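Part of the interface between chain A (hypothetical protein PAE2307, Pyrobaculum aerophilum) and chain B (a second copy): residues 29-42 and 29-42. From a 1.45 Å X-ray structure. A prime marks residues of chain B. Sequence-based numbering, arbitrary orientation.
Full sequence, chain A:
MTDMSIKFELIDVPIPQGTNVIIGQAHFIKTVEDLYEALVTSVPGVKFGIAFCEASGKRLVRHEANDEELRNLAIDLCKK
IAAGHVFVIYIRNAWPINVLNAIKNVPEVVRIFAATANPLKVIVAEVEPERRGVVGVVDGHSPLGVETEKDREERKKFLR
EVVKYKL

Chain A 29-42: IKTVEDLYEALVTS
Chain B (29-42) IKTVEDLYEALVTS

The two stretches are related by an exact two-fold axis, so each contact described from chain A recurs with the chains exchanged. Each contains a helix that runs through to Val40, and the two helices run at 140° to one another. Their axes come no nearer than 14.4 Å, a separation bridged by long polar side chains and water. The register is antiparallel in sense: CA of Lys30 lies 10.7 Å from CA of Thr41′, and CA of Asp34 lies 10.6 Å from CA of Glu37′. Only 215 Å² is buried, and no direct hydrogen bond crosses the gap.

Ile29 (phi/psi -55/-29°) precedes the helix, its O accepting a weak 3.4 Å bond from Val32 N. Lys30 (-62/-16°) points its CA-to-CB bond toward chain B. Its chi angles are t, t, p, p (-166, 162, 71, 76°), and NZ forms a salt bridge with Asp34 OD2 at 2.7 Å, one helical turn on. The same NZ approaches Thr41′ CG2 at 3.8 Å, a van der Waals contact, and donates to a water at 2.9 Å. That water in turn donates to Glu37′ OE1 at 2.8 Å, so the opposite charges are linked through solvent.

From Thr31 to Val40 phi lies between -50 and -74° and psi between -27 and -54°, with i to i+4 bonds such as Asp34 N to Lys30 O (3.0 Å). Thr31, Val32, Leu35 and Leu39 have chi1 of m, p, m and m, with chi2 t in both leucines, and lie beyond reach of the partner, as do Glu33 (m) and Tyr36 (t, chi2 -85°). The CA-to-CB bond of Asp34 (chi1 -70°, chi2 -14°) points sideways, but the side chain's end comes nearer, OD1 lying 4.5 Å from Glu37′ OE1; these are like charges, without a hydrogen bond.

The CA-to-CB bond of Glu37 points toward chain B, with chi angles of -71, -175 and 39°. Across the axis its OE2 faces Glu37′ OE2 at 4.3 Å, again like charges close together. A second water donates to Glu37 OE1 at 2.8 Å and accepts from Lys30′ NZ at 2.9 Å.

After Val40 (chi1 m), Thr41 lies at -92/-1°, and its p rotamer (61°) lets OG1 donate to Glu37 O at 2.7 Å; CG2 lies 3.9 Å from Lys30′ NZ. Ser42 (-91/-42°, chi1 m) turns back, OG donating to Ala38 O at 2.6 Å, while its N bonds Leu39 O at 3.1 Å.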

# COMPACT_ATOMS: atom_id res chain seq x y z
N ILE A 29 -2.63 20.75 -8.86
CA ILE A 29 -3.40 21.53 -7.91
C ILE A 29 -4.25 20.71 -6.94
O ILE A 29 -4.49 21.13 -5.81
CB ILE A 29 -4.28 22.55 -8.67
CG1 ILE A 29 -4.62 23.74 -7.77
CG2 ILE A 29 -5.54 21.89 -9.19
CD1 ILE A 29 -5.24 24.91 -8.52
N LYS A 30 -4.70 19.53 -7.36
CA LYS A 30 -5.52 18.69 -6.49
C LYS A 30 -4.77 18.27 -5.23
O LYS A 30 -5.38 17.83 -4.26
CB LYS A 30 -6.02 17.46 -7.26
CG LYS A 30 -7.15 16.70 -6.55
CD LYS A 30 -7.91 15.78 -7.51
CE LYS A 30 -7.10 14.56 -7.95
NZ LYS A 30 -7.04 13.53 -6.87
N THR A 31 -3.45 18.41 -5.23
CA THR A 31 -2.63 18.06 -4.08
C THR A 31 -3.15 18.67 -2.77
O THR A 31 -3.23 17.99 -1.74
CB THR A 31 -1.16 18.52 -4.27
OG1 THR A 31 -0.55 17.74 -5.30
CG2 THR A 31 -0.36 18.34 -2.98
N VAL A 32 -3.50 19.95 -2.81
CA VAL A 32 -3.96 20.62 -1.60
C VAL A 32 -5.21 19.97 -1.00
O VAL A 32 -5.29 19.82 0.21
CB VAL A 32 -4.20 22.13 -1.85
CG1 VAL A 32 -5.43 22.35 -2.70
CG2 VAL A 32 -4.33 22.86 -0.52
N GLU A 33 -6.17 19.58 -1.84
CA GLU A 33 -7.38 18.95 -1.32
C GLU A 33 -7.11 17.52 -0.86
O GLU A 33 -7.63 17.10 0.18
CB GLU A 33 -8.48 18.97 -2.38
CG GLU A 33 -8.95 20.38 -2.71
CD GLU A 33 -10.35 20.44 -3.31
OE1 GLU A 33 -11.13 19.49 -3.13
OE2 GLU A 33 -10.66 21.47 -3.94
N ASP A 34 -6.30 16.78 -1.60
CA ASP A 34 -6.02 15.41 -1.21
C ASP A 34 -5.25 15.34 0.11
O ASP A 34 -5.49 14.45 0.92
CB ASP A 34 -5.26 14.68 -2.32
CG ASP A 34 -6.14 14.39 -3.54
OD1 ASP A 34 -7.38 14.51 -3.44
OD2 ASP A 34 -5.58 14.03 -4.60
N LEU A 35 -4.34 16.28 0.33
CA LEU A 35 -3.59 16.30 1.58
C LEU A 35 -4.51 16.70 2.73
O LEU A 35 -4.41 16.16 3.83
CB LEU A 35 -2.39 17.26 1.48
CG LEU A 35 -1.21 16.75 0.64
CD1 LEU A 35 -0.12 17.80 0.60
CD2 LEU A 35 -0.66 15.45 1.23
N TYR A 36 -5.42 17.64 2.48
CA TYR A 36 -6.36 18.05 3.51
C TYR A 36 -7.15 16.82 3.96
O TYR A 36 -7.33 16.58 5.15
CB TYR A 36 -7.32 19.12 2.95
CG TYR A 36 -8.55 19.35 3.81
CD1 TYR A 36 -9.68 18.55 3.68
CD2 TYR A 36 -8.56 20.34 4.79
CE1 TYR A 36 -10.79 18.72 4.50
CE2 TYR A 36 -9.67 20.52 5.62
CZ TYR A 36 -10.77 19.71 5.47
OH TYR A 36 -11.84 19.87 6.32
N GLU A 37 -7.62 16.05 2.99
CA GLU A 37 -8.41 14.85 3.28
C GLU A 37 -7.62 13.79 4.01
O GLU A 37 -8.12 13.16 4.94
CB GLU A 37 -9.00 14.30 1.98
CG GLU A 37 -10.10 15.19 1.42
CD GLU A 37 -10.78 14.59 0.21
OE1 GLU A 37 -10.99 13.36 0.19
OE2 GLU A 37 -11.12 15.35 -0.72
N ALA A 38 -6.37 13.58 3.60
CA ALA A 38 -5.52 12.59 4.24
C ALA A 38 -5.36 12.91 5.73
O ALA A 38 -5.37 12.01 6.57
CB ALA A 38 -4.16 12.56 3.56
N LEU A 39 -5.24 14.19 6.04
CA LEU A 39 -5.07 14.61 7.42
C LEU A 39 -6.34 14.51 8.26
O LEU A 39 -6.35 13.86 9.30
CB LEU A 39 -4.52 16.04 7.47
CG LEU A 39 -3.13 16.22 6.86
CD1 LEU A 39 -2.83 17.70 6.68
CD2 LEU A 39 -2.08 15.57 7.74
N VAL A 40 -7.43 15.12 7.79
CA VAL A 40 -8.68 15.10 8.55
C VAL A 40 -9.30 13.72 8.76
O VAL A 40 -10.00 13.51 9.74
CB VAL A 40 -9.76 16.03 7.92
CG1 VAL A 40 -9.22 17.43 7.77
CG2 VAL A 40 -10.24 15.49 6.58
N THR A 41 -9.03 12.79 7.85
CA THR A 41 -9.59 11.44 7.98
C THR A 41 -8.67 10.48 8.73
O THR A 41 -9.02 9.32 8.94
CB THR A 41 -9.92 10.84 6.59
OG1 THR A 41 -8.73 10.73 5.81
CG2 THR A 41 -10.92 11.71 5.86
N SER A 42 -7.51 10.97 9.14
CA SER A 42 -6.55 10.14 9.85
C SER A 42 -6.71 10.17 11.36
O SER A 42 -6.60 9.14 12.01
CB SER A 42 -5.11 10.55 9.52
OG SER A 42 -4.72 10.09 8.24
N ILE B 29 -21.16 6.78 4.69
CA ILE B 29 -21.66 7.47 3.51
C ILE B 29 -20.58 8.03 2.58
O ILE B 29 -20.80 8.13 1.38
CB ILE B 29 -22.64 8.60 3.95
CG1 ILE B 29 -23.61 8.93 2.82
CG2 ILE B 29 -21.87 9.83 4.39
CD1 ILE B 29 -24.77 9.82 3.26
N LYS B 30 -19.43 8.39 3.13
CA LYS B 30 -18.35 8.93 2.31
C LYS B 30 -17.87 7.93 1.26
O LYS B 30 -17.20 8.30 0.30
CB LYS B 30 -17.19 9.39 3.19
CG LYS B 30 -16.17 10.27 2.47
CD LYS B 30 -15.29 11.06 3.45
CE LYS B 30 -14.29 10.19 4.20
NZ LYS B 30 -13.13 9.81 3.33
N THR B 31 -18.22 6.66 1.44
CA THR B 31 -17.83 5.62 0.49
C THR B 31 -18.15 5.98 -0.96
O THR B 31 -17.32 5.80 -1.86
CB THR B 31 -18.53 4.27 0.82
OG1 THR B 31 -18.03 3.75 2.05
CG2 THR B 31 -18.30 3.25 -0.29
N VAL B 32 -19.35 6.50 -1.19
CA VAL B 32 -19.76 6.83 -2.55
C VAL B 32 -18.84 7.86 -3.21
O VAL B 32 -18.50 7.71 -4.38
CB VAL B 32 -21.23 7.30 -2.61
CG1 VAL B 32 -21.38 8.67 -2.00
CG2 VAL B 32 -21.73 7.30 -4.05
N GLU B 33 -18.44 8.88 -2.48
CA GLU B 33 -17.55 9.90 -3.05
C GLU B 33 -16.13 9.37 -3.22
O GLU B 33 -15.48 9.64 -4.23
CB GLU B 33 -17.55 11.16 -2.19
CG GLU B 33 -18.91 11.86 -2.17
CD GLU B 33 -18.84 13.33 -1.81
OE1 GLU B 33 -17.76 13.94 -1.94
OE2 GLU B 33 -19.89 13.88 -1.41
N ASP B 34 -15.64 8.61 -2.24
CA ASP B 34 -14.29 8.09 -2.35
C ASP B 34 -14.15 7.10 -3.51
O ASP B 34 -13.12 7.08 -4.18
CB ASP B 34 -13.85 7.44 -1.03
CG ASP B 34 -13.62 8.47 0.07
OD1 ASP B 34 -13.53 9.69 -0.23
OD2 ASP B 34 -13.51 8.06 1.25
N LEU B 35 -15.18 6.30 -3.75
CA LEU B 35 -15.13 5.35 -4.86
C LEU B 35 -15.20 6.11 -6.19
O LEU B 35 -14.53 5.76 -7.15
CB LEU B 35 -16.26 4.32 -4.75
CG LEU B 35 -16.07 3.25 -3.67
CD1 LEU B 35 -17.28 2.33 -3.65
CD2 LEU B 35 -14.80 2.45 -3.94
N TYR B 36 -16.02 7.16 -6.24
CA TYR B 36 -16.12 7.96 -7.45
C TYR B 36 -14.73 8.50 -7.79
O TYR B 36 -14.28 8.43 -8.94
CB TYR B 36 -17.09 9.13 -7.23
CG TYR B 36 -17.00 10.22 -8.29
CD1 TYR B 36 -16.06 11.24 -8.19
CD2 TYR B 36 -17.82 10.19 -9.42
CE1 TYR B 36 -15.94 12.21 -9.19
CE2 TYR B 36 -17.70 11.15 -10.42
CZ TYR B 36 -16.76 12.15 -10.30
OH TYR B 36 -16.62 13.07 -11.31
N GLU B 37 -14.04 9.02 -6.79
CA GLU B 37 -12.71 9.58 -6.98
C GLU B 37 -11.68 8.54 -7.40
O GLU B 37 -10.85 8.80 -8.27
CB GLU B 37 -12.27 10.31 -5.71
CG GLU B 37 -13.05 11.60 -5.47
CD GLU B 37 -12.54 12.39 -4.29
OE1 GLU B 37 -11.31 12.44 -4.10
OE2 GLU B 37 -13.36 12.98 -3.57
N ALA B 38 -11.74 7.37 -6.78
CA ALA B 38 -10.80 6.30 -7.10
C ALA B 38 -10.92 5.94 -8.58
O ALA B 38 -9.92 5.68 -9.25
CB ALA B 38 -11.09 5.08 -6.23
N LEU B 39 -12.15 5.93 -9.09
CA LEU B 39 -12.38 5.58 -10.48
C LEU B 39 -11.96 6.67 -11.46
O LEU B 39 -11.17 6.41 -12.37
CB LEU B 39 -13.86 5.23 -10.69
CG LEU B 39 -14.34 3.99 -9.92
CD1 LEU B 39 -15.86 3.93 -9.95
CD2 LEU B 39 -13.74 2.73 -10.52
N VAL B 40 -12.46 7.89 -11.28
CA VAL B 40 -12.13 8.98 -12.20
C VAL B 40 -10.66 9.36 -12.26
O VAL B 40 -10.19 9.86 -13.28
CB VAL B 40 -12.96 10.27 -11.91
CG1 VAL B 40 -14.44 9.95 -11.92
CG2 VAL B 40 -12.55 10.89 -10.58
N THR B 41 -9.92 9.14 -11.18
CA THR B 41 -8.50 9.49 -11.15
C THR B 41 -7.60 8.34 -11.58
O THR B 41 -6.37 8.49 -11.63
CB THR B 41 -8.06 9.97 -9.74
OG1 THR B 41 -8.26 8.92 -8.79
CG2 THR B 41 -8.86 11.19 -9.32
N SER B 42 -8.19 7.19 -11.89
CA SER B 42 -7.42 6.03 -12.30
C SER B 42 -7.21 5.93 -13.80
O SER B 42 -6.12 5.58 -14.24
CB SER B 42 -8.10 4.73 -11.84
OG SER B 42 -7.90 4.51 -10.45
O HOH W 1 -9.91 13.08 -6.45
O HOH W 2 -12.18 12.48 2.58